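Local atomic coordinates of beta-fructofuranosidase (Arthrobacter, PDB entry 3WPU), a protein that belongs to the levansucrase/invertase family, whose members are built as five-bladed beta-propellers with a pocket at the centre. Residues Phe178-Ala183 and Phe244-Thr249; Thr11-Gln16 and Asp381-Asn386; Gly448-Thr453 and Gly480-Pro485; Trp28-Ala33 and Ala362-Pro367. One frame throughout, in Å; residues are numbered along the deposited sequence.

Interaction 1: Phe178-Ala183 and Phe244-Thr249; sequences FFTDVA and FRDPFT
With chi1 at -46°, Thr180 holds OG1 anti to its own carbonyl carbon and turns it onto the backbone of Asp246, while Thr249 places CG2 anti to its carbonyl carbon, which brings the methyl over one face of the Phe178 ring. The contact lies deep in the beta-propeller and includes the Arg245-Asp246-Pro247 triplet, the RDP signature of this family. Strand 174-184 and the edge strand 245-250 belong to different sheets; over the segments in contact their axes come within 5.8 Å and run nearly antiparallel, at 162°. A side-chain hydroxyl links them: Asp246 N donates to Thr180 OG1 over 2.9 Å in an almost perfectly straight bond. The same OG1 is bonded to Ser164 O, so one hydroxyl serves three strands. Pro247 sets its CG against the backbone at Phe178 and Phe179, 3.8 Å from Phe179 N, and its CD packs beside the Thr180 hydroxyl. The Asp246 carboxylate takes its bonds from outside the two strands: OD2 accepts from Arg339 N, and OD1 is bonded to a glycerol molecule, consistent with the motif lining a pocket. The extended chain of Arg245, by contrast, leads off the contact to a salt bridge with Glu338. Thr249 OG1 is tied to Arg168, and Thr249 CG2 makes a CH-pi contact 3.9 Å from the centroid of the Phe178 ring, almost exactly on the ring normal.

Interaction 2: Thr11-Gln16 and Asp381-Asn386; sequences TIHTQQ and DYQPLN
A His-carboxylate hydrogen bond, His13 to Asp381, anchors the N-terminal arm of the chain to the approach of strand 383-384. His13 ND1 donates to Asp381 OD1 over 2.8 Å, with the oxygen in the imidazole plane and the donor arriving on the syn side of the carboxylate. The other carboxylate oxygen, OD2, accepts from Thr14 N at 3.0 Å, this time from above the carboxylate plane. With CG anti to the backbone N (chi1 -179°), Asp381 reaches both donors. Its main chain is held too: Gln15 N bonds to Asp381 O, and Asp381 N to Gln16 O. The arm, which has no regular structure of its own, thus docks beside the antiparallel sheet that contains strands 369-375 and 383-384. An ST turn shapes it, Thr14 OG1 accepting from Gln16 N at 3.1 Å. His13 NE2 is bonded in turn to Asp32 of helix 30-38; carboxylates at both nitrogens would favour a protonated ring. Tyr382 O lies 2.9 Å above one ring face of His13, and Pro384 CD packs 3.4 Å from His13 CD2. Farther along, a water links His13 O and Gln15 NE2 to Gln383 OE1, which it meets at 2.9 Å.

Interaction 3: Gly448-Thr453 and Gly480-Pro485; sequences GTLAPT and GWADIP
Gly480 begins the contact through its carbonyl: Gly480 O accepts from Thr453 N at 3.0 Å, and Pro452 CA also comes close to this oxygen. The same carbonyl opens a type II beta turn ending at Asp483, whose own N-H closes it with a weak bond. Trp481 follows. With chi1 at -62° its CG lies anti to the carbonyl carbon, and although CB points away from residues 448-453, the indole comes round beside Pro452, so that the two side chains lie side by side and point the same way. Pro452 CG sits over the face of the six-membered ring, 3.6 Å from its centroid and 12° off the normal, a CH-pi contact, while Leu450 O meets the edge of the indole in its plane. Trp481 and Pro452 also form a single beta bridge, with their CA atoms 4.0 Å apart; the second of its flanking bonds runs from Ala482 N to Ala451 O at 3.1 Å. This bridge couples the loop entering strand 454-458 of a four-stranded antiparallel sheet to the loop leading to strand 488-493 of a different, mixed sheet. Ala482, at the positive-phi position of the turn, sets CB against Leu450 CB at 3.7 Å. Asp483 offers its carbonyl oxygen, to which Thr453 OG1 donates over 2.6 Å; its carboxylate turns instead to a salt bridge with Arg121. Ile484 ends the touching part: its CD1 meets Leu450 CD1 at 3.7 Å, the side chains crossing at about a right angle and resting together on Thr77 of strand 72-81.

Interaction 4: Trp28-Ala33 and Ala362-Pro367; sequences WTRADA and AGLDGP
The first turn of helix 30-38 is fastened to the loop 362-367 by Arg30, which grips the carbonyl of Ala362 end-on with two nitrogens. NH1 of Arg30 donates to Ala362 O at 3.0 Å and NH2 of Arg30 to the same oxygen at 2.8 Å; the oxygen lies exactly in the guanidinium plane, and the NH1 bond runs nearly along the C=O axis. A bend at chi3 (59°) swings the group round to this position. Leu364 then covers one guanidinium face, its CD2 4.0 Å above the plane over the centre, while its CD1 touches Ala33 CB at 4.1 Å. The helix start bearing Arg30 is a capping box: Asp32 N donates to Thr29 OG1 at 2.9 Å, and Thr29 N returns a bond to Asp32 OD2. The contact thereby joins the N-terminal helix to the loop between strands 348-355 and 369-375 of an antiparallel propeller sheet. Arg30 NE forms a salt bridge with Glu291, and NH1 also reaches the carbonyl of Cys332, a half of the Cys276-Cys332 disulfide. Beyond Leu364, a water donates to Ala33 O at 2.7 Å and accepts from Asp365 N at 3.0 Å.

In the fold
Interactions 1 and 3 are buried, whereas 2 and 4 lie nearer the surface, their centres about 22 and 21 Å from the centre of the chain, against about 11 and 14 Å for interactions 1 and 3. Interactions 2 and 4 form one cluster, centres about 15 Å apart: both bring N-terminal parts of the chain onto the region around strands 348-355, 369-375 and 383-384, and they touch through Thr11 with Thr29 and His13 with Asp32. Charged side chains and bridging waters are prominent there, beside backbone bonds in interaction 2 and leucine packing in interaction 4. Inside, interaction 1 joins two strands by a single hydroxyl bond and apolar packing, and interaction 3 pairs two loops by backbone bonds and a proline-indole CH-pi contact.

Interaction 1: Phe178-Ala183 and Phe244-Thr249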
loop_
_atom_site.group_PDB
_atom_site.type_symbol
_atom_site.label_atom_id
_atom_site.label_comp_id
_atom_site.label_asym_id
_atom_site.label_seq_id
_atom_site.Cartn_x
_atom_site.Cartn_y
_atom_site.Cartn_z
ATOM N N PHE A 178 12.986 -1.718 -0.695
ATOM C CA PHE A 178 12.763 -0.384 -0.129
ATOM C C PHE A 178 11.846 -0.548 1.066
ATOM O O PHE A 178 10.795 -1.125 0.940
ATOM C CB PHE A 178 12.149 0.543 -1.157
ATOM C CG PHE A 178 13.071 0.836 -2.310
ATOM C CD1 PHE A 178 13.999 1.857 -2.243
ATOM C CD2 PHE A 178 13.061 0.008 -3.423
ATOM C CE1 PHE A 178 14.872 2.111 -3.297
ATOM C CE2 PHE A 178 13.932 0.253 -4.481
ATOM C CZ PHE A 178 14.841 1.299 -4.403
ATOM N N PHE A 179 12.232 -0.026 2.208
ATOM C CA PHE A 179 11.417 -0.186 3.402
ATOM C C PHE A 179 11.565 0.984 4.357
ATOM O O PHE A 179 12.300 1.918 4.110
ATOM C CB PHE A 179 11.724 -1.531 4.072
ATOM C CG PHE A 179 13.087 -1.606 4.725
ATOM C CD1 PHE A 179 13.220 -1.565 6.111
ATOM C CD2 PHE A 179 14.244 -1.704 3.944
ATOM C CE1 PHE A 179 14.478 -1.634 6.714
ATOM C CE2 PHE A 179 15.496 -1.767 4.542
ATOM C CZ PHE A 179 15.602 -1.730 5.921
ATOM N N THR A 180 10.799 0.942 5.434
ATOM C CA THR A 180 10.849 1.962 6.449
ATOM C C THR A 180 11.571 1.388 7.648
ATOM O O THR A 180 11.101 0.431 8.278
ATOM C CB THR A 180 9.456 2.469 6.845
ATOM O OG1 THR A 180 8.649 2.727 5.679
ATOM C CG2 THR A 180 9.554 3.735 7.713
ATOM N N ASP A 181 12.707 1.983 7.977
ATOM C CA ASP A 181 13.590 1.475 9.011
ATOM C C ASP A 181 13.398 2.397 10.205
ATOM O O ASP A 181 13.637 3.588 10.087
ATOM C CB ASP A 181 15.035 1.479 8.497
ATOM C CG ASP A 181 15.976 0.583 9.331
ATOM O OD1 ASP A 181 15.503 -0.175 10.225
ATOM O OD2 ASP A 181 17.205 0.616 9.105
ATOM N N VAL A 182 12.907 1.869 11.333
ATOM C CA VAL A 182 12.429 2.728 12.410
ATOM C C VAL A 182 13.095 2.423 13.751
ATOM O O VAL A 182 13.228 1.253 14.168
ATOM C CB VAL A 182 10.896 2.627 12.593
ATOM C CG1 VAL A 182 10.369 3.750 13.473
ATOM C CG2 VAL A 182 10.188 2.673 11.248
ATOM N N ALA A 183 13.507 3.476 14.440
ATOM C CA ALA A 183 14.066 3.357 15.795
ATOM C C ALA A 183 13.200 4.137 16.779
ATOM O O ALA A 183 12.784 5.259 16.510
ATOM C CB ALA A 183 15.500 3.855 15.851
ATOM N N PHE A 244 5.970 9.254 8.488
ATOM C CA PHE A 244 7.005 9.279 7.422
ATOM C C PHE A 244 7.359 7.839 7.136
ATOM O O PHE A 244 8.037 7.197 7.930
ATOM C CB PHE A 244 8.243 10.089 7.831
ATOM C CG PHE A 244 9.215 10.289 6.697
ATOM C CD1 PHE A 244 9.059 11.334 5.807
ATOM C CD2 PHE A 244 10.287 9.427 6.542
ATOM C CE1 PHE A 244 9.940 11.474 4.739
ATOM C CE2 PHE A 244 11.179 9.585 5.503
ATOM C CZ PHE A 244 11.000 10.614 4.604
ATOM N N ARG A 245 6.793 7.288 6.080
ATOM C CA ARG A 245 6.938 5.857 5.804
ATOM C C ARG A 245 6.378 5.441 4.463
ATOM O O ARG A 245 5.772 6.257 3.755
ATOM C CB ARG A 245 6.230 5.040 6.930
ATOM C CG ARG A 245 4.757 5.330 7.122
ATOM C CD ARG A 245 4.207 4.415 8.223
ATOM N NE ARG A 245 2.832 4.721 8.563
ATOM C CZ ARG A 245 2.421 5.670 9.393
ATOM N NH1 ARG A 245 3.279 6.437 10.054
ATOM N NH2 ARG A 245 1.123 5.818 9.617
ATOM N N ASP A 246 6.613 4.171 4.133
ATOM C CA ASP A 246 5.944 3.415 3.067
ATOM C C ASP A 246 6.405 3.820 1.638
ATOM O O ASP A 246 5.570 4.262 0.849
ATOM C CB ASP A 246 4.428 3.572 3.114
ATOM C CG ASP A 246 3.800 3.155 4.456
ATOM O OD1 ASP A 246 4.472 2.479 5.252
ATOM O OD2 ASP A 246 2.638 3.613 4.734
ATOM N N PRO A 247 7.683 3.590 1.308
ATOM C CA PRO A 247 8.191 3.946 -0.040
ATOM C C PRO A 247 7.685 2.989 -1.138
ATOM O O PRO A 247 7.791 1.758 -1.009
ATOM C CB PRO A 247 9.703 3.785 0.115
ATOM C CG PRO A 247 9.851 2.746 1.166
ATOM C CD PRO A 247 8.788 3.101 2.159
ATOM N N PHE A 248 7.179 3.570 -2.228
ATOM C CA PHE A 248 6.780 2.853 -3.437
ATOM C C PHE A 248 7.491 3.518 -4.626
ATOM O O PHE A 248 7.259 4.694 -4.858
ATOM C CB PHE A 248 5.251 2.964 -3.617
ATOM C CG PHE A 248 4.739 2.423 -4.940
ATOM C CD1 PHE A 248 4.387 1.096 -5.066
ATOM C CD2 PHE A 248 4.643 3.243 -6.068
ATOM C CE1 PHE A 248 3.927 0.569 -6.268
ATOM C CE2 PHE A 248 4.163 2.729 -7.268
ATOM C CZ PHE A 248 3.832 1.399 -7.386
ATOM N N THR A 249 8.318 2.761 -5.348
ATOM C CA THR A 249 9.110 3.306 -6.491
ATOM C C THR A 249 8.538 2.886 -7.828
ATOM O O THR A 249 7.869 1.850 -7.944
ATOM C CB THR A 249 10.613 2.918 -6.432
ATOM O OG1 THR A 249 10.825 1.569 -6.893
ATOM C CG2 THR A 249 11.213 3.154 -5.050
#

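Interaction 2: Thr11-Gln16 and Asp381-Asn386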
loop_
_atom_site.group_PDB
_atom_site.type_symbol
_atom_site.label_atom_id
_atom_site.label_comp_id
_atom_site.label_asym_id
_atom_site.label_seq_id
_atom_site.Cartn_x
_atom_site.Cartn_y
_atom_site.Cartn_z
ATOM N N THR A 11 -14.879 20.330 -4.793
ATOM C CA THR A 11 -13.958 21.293 -5.367
ATOM C C THR A 11 -13.807 20.977 -6.834
ATOM O O THR A 11 -13.832 19.821 -7.236
ATOM C CB THR A 11 -12.586 21.196 -4.649
ATOM O OG1 THR A 11 -12.773 21.412 -3.245
ATOM C CG2 THR A 11 -11.620 22.218 -5.161
ATOM N N ILE A 12 -13.644 22.015 -7.653
ATOM C CA ILE A 12 -13.337 21.810 -9.057
ATOM C C ILE A 12 -11.839 21.579 -9.177
ATOM O O ILE A 12 -11.044 22.435 -8.766
ATOM C CB ILE A 12 -13.781 23.012 -9.917
ATOM C CG1 ILE A 12 -15.310 23.158 -9.849
ATOM C CG2 ILE A 12 -13.342 22.801 -11.350
ATOM C CD1 ILE A 12 -15.866 24.318 -10.656
ATOM N N HIS A 13 -11.473 20.402 -9.694
ATOM C CA HIS A 13 -10.078 20.032 -9.916
ATOM C C HIS A 13 -9.890 19.839 -11.420
ATOM O O HIS A 13 -10.740 19.262 -12.095
ATOM C CB HIS A 13 -9.713 18.723 -9.224
ATOM C CG HIS A 13 -9.688 18.797 -7.729
ATOM N ND1 HIS A 13 -8.612 19.284 -7.023
ATOM C CD2 HIS A 13 -10.587 18.380 -6.799
ATOM C CE1 HIS A 13 -8.859 19.199 -5.724
ATOM N NE2 HIS A 13 -10.041 18.638 -5.566
ATOM N N THR A 14 -8.773 20.316 -11.944
ATOM C CA THR A 14 -8.567 20.323 -13.388
ATOM C C THR A 14 -7.833 19.130 -13.960
ATOM O O THR A 14 -7.808 18.960 -15.179
ATOM C CB THR A 14 -7.761 21.568 -13.792
ATOM O OG1 THR A 14 -6.423 21.435 -13.326
ATOM C CG2 THR A 14 -8.361 22.815 -13.178
ATOM N N GLN A 15 -7.195 18.335 -13.094
ATOM C CA GLN A 15 -6.303 17.238 -13.494
ATOM C C GLN A 15 -5.048 17.665 -14.249
ATOM O O GLN A 15 -4.312 16.814 -14.725
ATOM C CB GLN A 15 -7.055 16.169 -14.287
ATOM C CG GLN A 15 -8.147 15.491 -13.463
ATOM C CD GLN A 15 -8.740 14.310 -14.180
ATOM O OE1 GLN A 15 -8.014 13.475 -14.742
ATOM N NE2 GLN A 15 -10.069 14.222 -14.176
ATOM N N GLN A 16 -4.819 18.970 -14.360
ATOM C CA GLN A 16 -3.680 19.457 -15.149
ATOM C C GLN A 16 -2.359 18.970 -14.543
ATOM O O GLN A 16 -2.183 18.936 -13.307
ATOM C CB GLN A 16 -3.707 20.983 -15.288
ATOM C CG GLN A 16 -3.420 21.780 -14.038
ATOM C CD GLN A 16 -3.816 23.241 -14.202
ATOM O OE1 GLN A 16 -3.099 24.013 -14.857
ATOM N NE2 GLN A 16 -4.967 23.627 -13.632
ATOM N N ASP A 381 -3.259 18.474 -10.687
ATOM C CA ASP A 381 -4.367 18.884 -9.841
ATOM C C ASP A 381 -5.351 17.736 -9.757
ATOM O O ASP A 381 -6.394 17.708 -10.422
ATOM C CB ASP A 381 -5.037 20.174 -10.324
ATOM C CG ASP A 381 -6.177 20.590 -9.423
ATOM O OD1 ASP A 381 -6.280 20.054 -8.280
ATOM O OD2 ASP A 381 -7.017 21.411 -9.838
ATOM N N TYR A 382 -4.983 16.761 -8.930
ATOM C CA TYR A 382 -5.693 15.499 -8.835
ATOM C C TYR A 382 -7.187 15.678 -8.535
ATOM O O TYR A 382 -7.573 16.520 -7.716
ATOM C CB TYR A 382 -5.082 14.647 -7.729
ATOM C CG TYR A 382 -3.843 13.866 -8.117
ATOM C CD1 TYR A 382 -2.563 14.293 -7.740
ATOM C CD2 TYR A 382 -3.949 12.683 -8.861
ATOM C CE1 TYR A 382 -1.422 13.582 -8.114
ATOM C CE2 TYR A 382 -2.814 11.962 -9.213
ATOM C CZ TYR A 382 -1.554 12.411 -8.830
ATOM O OH TYR A 382 -0.465 11.647 -9.208
ATOM N N GLN A 383 -7.986 14.872 -9.222
ATOM C CA GLN A 383 -9.412 14.786 -9.002
ATOM C C GLN A 383 -9.655 13.594 -8.083
ATOM O O GLN A 383 -9.442 12.461 -8.511
ATOM C CB GLN A 383 -10.105 14.514 -10.326
ATOM C CG GLN A 383 -11.587 14.239 -10.236
ATOM C CD GLN A 383 -12.315 15.403 -9.592
ATOM O OE1 GLN A 383 -12.296 16.527 -10.118
ATOM N NE2 GLN A 383 -12.882 15.178 -8.423
ATOM N N PRO A 384 -10.118 13.841 -6.855
ATOM C CA PRO A 384 -10.515 12.678 -6.046
ATOM C C PRO A 384 -11.625 11.878 -6.698
ATOM O O PRO A 384 -12.546 12.449 -7.295
ATOM C CB PRO A 384 -10.998 13.322 -4.749
ATOM C CG PRO A 384 -10.286 14.621 -4.658
ATOM C CD PRO A 384 -10.301 15.090 -6.103
ATOM N N LEU A 385 -11.539 10.556 -6.620
ATOM C CA LEU A 385 -12.432 9.682 -7.387
ATOM C C LEU A 385 -13.855 9.673 -6.848
ATOM O O LEU A 385 -14.093 10.026 -5.669
ATOM C CB LEU A 385 -11.902 8.238 -7.408
ATOM C CG LEU A 385 -10.532 8.034 -8.042
ATOM C CD1 LEU A 385 -10.000 6.662 -7.673
ATOM C CD2 LEU A 385 -10.582 8.242 -9.550
ATOM N N ASN A 386 -14.795 9.298 -7.715
ATOM C CA ASN A 386 -16.193 9.030 -7.327
ATOM C C ASN A 386 -16.905 10.242 -6.706
ATOM O O ASN A 386 -17.103 10.341 -5.494
ATOM C CB ASN A 386 -16.238 7.764 -6.446
ATOM C CG ASN A 386 -15.719 6.553 -7.192
ATOM O OD1 ASN A 386 -14.788 5.834 -6.749
ATOM N ND2 ASN A 386 -16.268 6.343 -8.332
HETATM O O HOH W 1 -13.671 17.156 -6.317
HETATM O O HOH W 2 -8.453 22.802 -7.900
HETATM O O HOH W 3 -13.793 18.732 -10.545
HETATM O O HOH W 4 -11.689 16.463 -12.959
#

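Interaction 3: Gly448-Thr453 and Gly480-Pro485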
loop_
_atom_site.group_PDB
_atom_site.type_symbol
_atom_site.label_atom_id
_atom_site.label_comp_id
_atom_site.label_asym_id
_atom_site.label_seq_id
_atom_site.Cartn_x
_atom_site.Cartn_y
_atom_site.Cartn_z
ATOM N N GLY A 448 -4.663 -10.748 10.976
ATOM C CA GLY A 448 -3.233 -10.964 10.892
ATOM C C GLY A 448 -2.919 -12.005 9.817
ATOM O O GLY A 448 -1.983 -12.802 9.944
ATOM N N THR A 449 -3.724 -11.978 8.757
ATOM C CA THR A 449 -3.583 -12.826 7.564
ATOM C C THR A 449 -4.328 -12.094 6.421
ATOM O O THR A 449 -5.139 -11.207 6.690
ATOM C CB THR A 449 -4.177 -14.235 7.807
ATOM O OG1 THR A 449 -3.932 -15.079 6.675
ATOM C CG2 THR A 449 -5.692 -14.173 8.080
ATOM N N LEU A 450 -4.040 -12.436 5.167
ATOM C CA LEU A 450 -4.638 -11.695 4.060
ATOM C C LEU A 450 -6.108 -12.039 3.810
ATOM O O LEU A 450 -6.563 -13.181 4.015
ATOM C CB LEU A 450 -3.808 -11.864 2.782
ATOM C CG LEU A 450 -2.387 -11.320 2.918
ATOM C CD1 LEU A 450 -1.695 -11.505 1.574
ATOM C CD2 LEU A 450 -2.284 -9.858 3.327
ATOM N N ALA A 451 -6.844 -11.029 3.366
ATOM C CA ALA A 451 -8.239 -11.178 2.970
ATOM C C ALA A 451 -8.316 -11.879 1.598
ATOM O O ALA A 451 -7.273 -12.125 0.986
ATOM C CB ALA A 451 -8.895 -9.809 2.888
ATOM N N PRO A 452 -9.549 -12.182 1.105
ATOM C CA PRO A 452 -9.662 -12.573 -0.287
ATOM C C PRO A 452 -9.323 -11.366 -1.158
ATOM O O PRO A 452 -9.660 -10.231 -0.825
ATOM C CB PRO A 452 -11.142 -12.944 -0.450
ATOM C CG PRO A 452 -11.646 -13.193 0.956
ATOM C CD PRO A 452 -10.858 -12.208 1.786
ATOM N N THR A 453 -8.654 -11.611 -2.259
ATOM C CA THR A 453 -8.370 -10.560 -3.202
ATOM C C THR A 453 -9.666 -10.198 -3.918
ATOM O O THR A 453 -10.469 -11.084 -4.238
ATOM C CB THR A 453 -7.316 -11.078 -4.141
ATOM O OG1 THR A 453 -6.119 -11.265 -3.382
ATOM C CG2 THR A 453 -7.041 -10.109 -5.315
ATOM N N GLY A 480 -9.445 -15.331 -4.398
ATOM C CA GLY A 480 -8.663 -16.267 -3.611
ATOM C C GLY A 480 -8.133 -15.631 -2.336
ATOM O O GLY A 480 -7.742 -14.477 -2.326
ATOM N N TRP A 481 -8.146 -16.380 -1.237
ATOM C CA TRP A 481 -7.456 -15.936 -0.042
ATOM C C TRP A 481 -5.974 -15.696 -0.333
ATOM O O TRP A 481 -5.281 -16.565 -0.854
ATOM C CB TRP A 481 -7.611 -16.981 1.051
ATOM C CG TRP A 481 -9.025 -17.195 1.454
ATOM C CD1 TRP A 481 -9.869 -18.193 1.034
ATOM C CD2 TRP A 481 -9.769 -16.398 2.376
ATOM N NE1 TRP A 481 -11.098 -18.076 1.674
ATOM C CE2 TRP A 481 -11.059 -16.970 2.490
ATOM C CE3 TRP A 481 -9.466 -15.260 3.132
ATOM C CZ2 TRP A 481 -12.045 -16.426 3.297
ATOM C CZ3 TRP A 481 -10.454 -14.724 3.948
ATOM C CH2 TRP A 481 -11.728 -15.309 4.027
ATOM N N ALA A 482 -5.486 -14.500 0.006
ATOM C CA ALA A 482 -4.068 -14.163 -0.085
ATOM C C ALA A 482 -3.538 -14.326 -1.518
ATOM O O ALA A 482 -2.376 -14.655 -1.748
ATOM C CB ALA A 482 -3.257 -14.976 0.921
ATOM N N ASP A 483 -4.404 -14.058 -2.495
ATOM C CA ASP A 483 -3.993 -14.199 -3.875
ATOM C C ASP A 483 -3.245 -12.943 -4.341
ATOM O O ASP A 483 -3.847 -11.886 -4.537
ATOM C CB ASP A 483 -5.206 -14.479 -4.770
ATOM C CG ASP A 483 -4.813 -14.852 -6.186
ATOM O OD1 ASP A 483 -3.673 -15.317 -6.382
ATOM O OD2 ASP A 483 -5.673 -14.719 -7.096
ATOM N N ILE A 484 -1.938 -13.083 -4.543
ATOM C CA ILE A 484 -1.094 -12.013 -5.042
ATOM C C ILE A 484 -0.366 -12.541 -6.298
ATOM O O ILE A 484 0.766 -13.029 -6.232
ATOM C CB ILE A 484 -0.126 -11.535 -3.947
ATOM C CG1 ILE A 484 -0.938 -10.988 -2.767
ATOM C CG2 ILE A 484 0.824 -10.483 -4.522
ATOM C CD1 ILE A 484 -0.137 -10.382 -1.641
ATOM N N PRO A 485 -1.058 -12.513 -7.428
ATOM C CA PRO A 485 -0.565 -13.245 -8.584
ATOM C C PRO A 485 0.508 -12.510 -9.374
ATOM O O PRO A 485 0.448 -11.283 -9.546
ATOM C CB PRO A 485 -1.833 -13.405 -9.445
ATOM C CG PRO A 485 -2.673 -12.253 -9.096
ATOM C CD PRO A 485 -2.386 -11.920 -7.665
#

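Interaction 4: Trp28-Ala33 and Ala362-Pro367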
loop_
_atom_site.group_PDB
_atom_site.type_symbol
_atom_site.label_atom_id
_atom_site.label_comp_id
_atom_site.label_asym_id
_atom_site.label_seq_id
_atom_site.Cartn_x
_atom_site.Cartn_y
_atom_site.Cartn_z
ATOM N N TRP A 28 -6.697 17.324 -1.231
ATOM C CA TRP A 28 -7.932 16.597 -0.978
ATOM C C TRP A 28 -8.666 17.467 0.024
ATOM O O TRP A 28 -8.248 17.554 1.175
ATOM C CB TRP A 28 -7.635 15.222 -0.391
ATOM C CG TRP A 28 -8.827 14.361 -0.158
ATOM C CD1 TRP A 28 -10.042 14.454 -0.771
ATOM C CD2 TRP A 28 -8.918 13.229 0.731
ATOM N NE1 TRP A 28 -10.889 13.484 -0.291
ATOM C CE2 TRP A 28 -10.198 12.691 0.581
ATOM C CE3 TRP A 28 -8.007 12.583 1.573
ATOM C CZ2 TRP A 28 -10.627 11.584 1.304
ATOM C CZ3 TRP A 28 -8.453 11.503 2.313
ATOM C CH2 TRP A 28 -9.721 10.998 2.133
ATOM N N THR A 29 -9.677 18.193 -0.443
ATOM C CA THR A 29 -10.198 19.312 0.348
ATOM C C THR A 29 -11.278 18.848 1.309
ATOM O O THR A 29 -11.799 17.759 1.170
ATOM C CB THR A 29 -10.806 20.414 -0.525
ATOM O OG1 THR A 29 -12.000 19.928 -1.153
ATOM C CG2 THR A 29 -9.818 20.870 -1.607
ATOM N N ARG A 30 -11.672 19.720 2.242
ATOM C CA ARG A 30 -12.809 19.412 3.123
ATOM C C ARG A 30 -14.111 19.295 2.320
ATOM O O ARG A 30 -14.919 18.431 2.594
ATOM C CB ARG A 30 -12.927 20.456 4.234
ATOM C CG ARG A 30 -11.802 20.348 5.247
ATOM C CD ARG A 30 -11.967 21.291 6.436
ATOM N NE ARG A 30 -13.192 21.118 7.214
ATOM C CZ ARG A 30 -13.331 20.292 8.246
ATOM N NH1 ARG A 30 -12.335 19.500 8.623
ATOM N NH2 ARG A 30 -14.484 20.244 8.897
ATOM N N ALA A 31 -14.284 20.133 1.296
ATOM C CA ALA A 31 -15.443 20.068 0.425
ATOM C C ALA A 31 -15.494 18.707 -0.275
ATOM O O ALA A 31 -16.560 18.082 -0.357
ATOM C CB ALA A 31 -15.391 21.199 -0.599
ATOM N N ASP A 32 -14.339 18.239 -0.740
ATOM C CA ASP A 32 -14.210 16.916 -1.392
ATOM C C ASP A 32 -14.603 15.827 -0.375
ATOM O O ASP A 32 -15.455 14.987 -0.639
ATOM C CB ASP A 32 -12.761 16.683 -1.884
ATOM C CG ASP A 32 -12.356 17.574 -3.079
ATOM O OD1 ASP A 32 -13.236 18.095 -3.800
ATOM O OD2 ASP A 32 -11.125 17.690 -3.299
ATOM N N ALA A 33 -13.974 15.866 0.786
ATOM C CA ALA A 33 -14.172 14.834 1.782
ATOM C C ALA A 33 -15.615 14.798 2.279
ATOM O O ALA A 33 -16.121 13.724 2.677
ATOM C CB ALA A 33 -13.175 15.020 2.935
ATOM N N ALA A 362 -12.122 16.775 12.478
ATOM C CA ALA A 362 -13.403 17.221 12.973
ATOM C C ALA A 362 -14.350 17.619 11.848
ATOM O O ALA A 362 -13.968 18.291 10.893
ATOM C CB ALA A 362 -13.228 18.368 13.963
ATOM N N GLY A 363 -15.585 17.163 11.956
ATOM C CA GLY A 363 -16.622 17.467 10.982
ATOM C C GLY A 363 -16.615 16.542 9.763
ATOM O O GLY A 363 -17.526 16.602 8.950
ATOM N N LEU A 364 -15.608 15.679 9.652
ATOM C CA LEU A 364 -15.481 14.774 8.508
ATOM C C LEU A 364 -15.623 13.325 8.939
ATOM O O LEU A 364 -15.553 13.003 10.129
ATOM C CB LEU A 364 -14.137 14.992 7.805
ATOM C CG LEU A 364 -13.817 16.417 7.364
ATOM C CD1 LEU A 364 -12.460 16.449 6.678
ATOM C CD2 LEU A 364 -14.883 16.954 6.431
ATOM N N ASP A 365 -15.859 12.435 7.979
ATOM C CA ASP A 365 -16.124 11.044 8.302
ATOM C C ASP A 365 -16.026 10.238 7.001
ATOM O O ASP A 365 -16.332 10.728 5.921
ATOM C CB ASP A 365 -17.531 10.924 8.901
ATOM C CG ASP A 365 -17.667 9.794 9.888
ATOM O OD1 ASP A 365 -16.676 9.126 10.219
ATOM O OD2 ASP A 365 -18.809 9.599 10.328
ATOM N N GLY A 366 -15.632 8.988 7.130
ATOM C CA GLY A 366 -15.608 8.093 5.987
ATOM C C GLY A 366 -15.175 6.705 6.407
ATOM O O GLY A 366 -14.667 6.532 7.514
ATOM N N PRO A 367 -15.314 5.729 5.498
ATOM C CA PRO A 367 -14.932 4.363 5.829
ATOM C C PRO A 367 -13.436 4.152 5.908
ATOM O O PRO A 367 -12.646 4.865 5.264
ATOM C CB PRO A 367 -15.508 3.544 4.661
ATOM C CG PRO A 367 -15.621 4.510 3.529
ATOM C CD PRO A 367 -15.892 5.842 4.140
HETATM O O HOH W 5 -16.732 13.342 5.284
#